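Local coordinates for protein copper-transporting ATPase (Sulfolobus solfataricus, PDB 2YJ3) that probably couples ATP hydrolysis to the transport of copper or related metal ions across the cell membrane, this chain being its catalytic nucleotide-binding and phosphorylation part, at residues I32-G37 against V201-D206. The protein carries 1 engineered substitution. Sequence-based numbering, arbitrary orientation.
Sequences IFEKTG and VLMIGD. Engineered in segment 32-37: Glu34 (natural residue Asp).
Glu34, engineered in place of the natural aspartate, passes over Gly205 and beside the tip of Met203 to end near Asp206. Its CB lies near Ile204 O (3.6 Å) and beside Gly205 CA, where the partner strand has no side chain. CG then meets the methyl CE of Met203 at 3.7 Å; the methionine chain runs fully extended, with CG anti to the backbone N (chi1 -179°), which brings its tip along to the glutamate. A bend at chi2 (-93°) turns the carboxylate so that OE2 stands 3.7 Å from Asp206 OD2, the two planes 57° apart, while OE1 lies close to a bound sulfate, probably from the crystallisation liquor. OE2 is held by a salt bridge from Lys187, a residue seen to bind ATP, and Asp206 OD1 accepts a hydrogen bond from Val208 N.

Toward their N-terminal ends the two strands run parallel. Ile32 N donates to Leu202 O (2.9 Å), Ile32 O accepts from Ile204 N (2.9 Å), and Glu34 N donates to Ile204 O (3.1 Å). On the face of Ile32 and Met203, Ile32 CD1 packs on Val201 CG1 at 3.8 Å. On the other face Ile204 CD1 approaches the Phe33 ring obliquely, 3.5 Å from CE1.

The carboxylates of Glu34 and Asp206, at the C-terminal ends of neighbouring parallel strands, sit as in the active site of a HAD-type P domain, where position 34 corresponds to the phosphorylated aspartate of P-type ATPases. Strand 30-34 lies between strands 201-205 and 154-158; helix 184-196 packs on Ile32, Val201 and Met203, and helix 243-250 on Phe33 and Ile204.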
loop_
_atom_site.group_PDB
_atom_site.type_symbol
_atom_site.label_atom_id
_atom_site.label_comp_id
_atom_site.label_asym_id
_atom_site.label_seq_id
_atom_site.Cartn_x
_atom_site.Cartn_y
_atom_site.Cartn_z
ATOM N N ILE A 32 12.514 1.608 7.428
ATOM C CA ILE A 32 11.108 1.941 7.549
ATOM C C ILE A 32 10.290 1.309 6.432
ATOM O O ILE A 32 10.639 1.421 5.251
ATOM C CB ILE A 32 10.902 3.450 7.535
ATOM C CG1 ILE A 32 11.656 4.077 8.714
ATOM C CG2 ILE A 32 9.418 3.766 7.579
ATOM C CD1 ILE A 32 11.476 5.585 8.862
ATOM N N PHE A 33 9.214 0.631 6.820
ATOM C CA PHE A 33 8.250 0.088 5.876
ATOM C C PHE A 33 6.944 0.872 5.874
ATOM O O PHE A 33 6.425 1.244 6.918
ATOM C CB PHE A 33 7.906 -1.357 6.223
ATOM C CG PHE A 33 9.043 -2.303 6.078
ATOM C CD1 PHE A 33 9.272 -2.942 4.872
ATOM C CD2 PHE A 33 9.875 -2.574 7.150
ATOM C CE1 PHE A 33 10.317 -3.821 4.732
ATOM C CE2 PHE A 33 10.925 -3.461 7.018
ATOM C CZ PHE A 33 11.145 -4.088 5.806
ATOM N N GLU A 34 6.414 1.096 4.682
ATOM C CA GLU A 34 5.032 1.489 4.509
ATOM C C GLU A 34 4.171 0.243 4.578
ATOM O O GLU A 34 4.385 -0.704 3.825
ATOM C CB GLU A 34 4.864 2.134 3.144
ATOM C CG GLU A 34 4.992 3.636 3.171
ATOM C CD GLU A 34 3.652 4.306 3.321
ATOM O OE1 GLU A 34 2.806 3.792 4.087
ATOM O OE2 GLU A 34 3.440 5.334 2.644
ATOM N N LYS A 35 3.198 0.220 5.477
ATOM C CA LYS A 35 2.369 -0.965 5.594
ATOM C C LYS A 35 1.868 -1.371 4.212
ATOM O O LYS A 35 2.110 -2.483 3.759
ATOM C CB LYS A 35 1.198 -0.733 6.552
ATOM C CG LYS A 35 0.123 -1.814 6.485
ATOM C CD LYS A 35 -0.972 -1.595 7.516
ATOM C CE LYS A 35 -2.230 -1.037 6.879
ATOM N NZ LYS A 35 -3.035 -2.062 6.154
ATOM N N THR A 36 1.199 -0.451 3.532
ATOM C CA THR A 36 0.460 -0.798 2.333
ATOM C C THR A 36 1.355 -0.884 1.108
ATOM O O THR A 36 1.987 0.102 0.727
ATOM C CB THR A 36 -0.639 0.232 2.050
ATOM O OG1 THR A 36 -1.525 0.288 3.171
ATOM C CG2 THR A 36 -1.410 -0.149 0.778
ATOM N N GLY A 37 1.399 -2.061 0.490
ATOM C CA GLY A 37 2.122 -2.233 -0.751
ATOM C C GLY A 37 3.483 -2.868 -0.570
ATOM O O GLY A 37 3.991 -3.528 -1.489
ATOM N N VAL A 201 18.583 6.366 7.323
ATOM C CA VAL A 201 17.279 5.740 7.199
ATOM C C VAL A 201 17.024 5.256 5.795
ATOM O O VAL A 201 17.128 6.016 4.834
ATOM C CB VAL A 201 16.152 6.746 7.538
ATOM C CG1 VAL A 201 14.799 6.191 7.125
ATOM C CG2 VAL A 201 16.168 7.101 9.020
ATOM N N LEU A 202 16.672 3.986 5.680
ATOM C CA LEU A 202 16.326 3.419 4.394
ATOM C C LEU A 202 14.838 3.187 4.419
ATOM O O LEU A 202 14.303 2.612 5.371
ATOM C CB LEU A 202 17.075 2.112 4.176
ATOM C CG LEU A 202 16.802 1.330 2.891
ATOM C CD1 LEU A 202 18.009 0.442 2.553
ATOM C CD2 LEU A 202 15.536 0.510 3.021
ATOM N N MET A 203 14.148 3.640 3.386
ATOM C CA MET A 203 12.708 3.526 3.422
ATOM C C MET A 203 12.166 2.800 2.223
ATOM O O MET A 203 12.627 3.010 1.115
ATOM C CB MET A 203 12.047 4.895 3.533
ATOM C CG MET A 203 10.543 4.773 3.591
ATOM S SD MET A 203 9.673 6.316 3.867
ATOM C CE MET A 203 7.973 5.739 3.874
ATOM N N ILE A 204 11.151 1.974 2.459
ATOM C CA ILE A 204 10.504 1.214 1.405
ATOM C C ILE A 204 9.044 1.617 1.330
ATOM O O ILE A 204 8.323 1.514 2.324
ATOM C CB ILE A 204 10.586 -0.279 1.720
ATOM C CG1 ILE A 204 12.025 -0.632 2.081
ATOM C CG2 ILE A 204 10.051 -1.096 0.559
ATOM C CD1 ILE A 204 12.240 -2.085 2.372
ATOM N N GLY A 205 8.604 2.060 0.154
ATOM C CA GLY A 205 7.253 2.580 -0.009
ATOM C C GLY A 205 6.668 2.394 -1.397
ATOM O O GLY A 205 7.290 1.794 -2.293
ATOM N N ASP A 206 5.460 2.914 -1.579
ATOM C CA ASP A 206 4.708 2.713 -2.812
ATOM C C ASP A 206 5.218 3.603 -3.941
ATOM O O ASP A 206 5.075 3.264 -5.116
ATOM C CB ASP A 206 3.217 2.959 -2.575
ATOM C CG ASP A 206 2.931 4.364 -2.087
ATOM O OD1 ASP A 206 2.949 5.294 -2.923
ATOM O OD2 ASP A 206 2.694 4.534 -0.870
#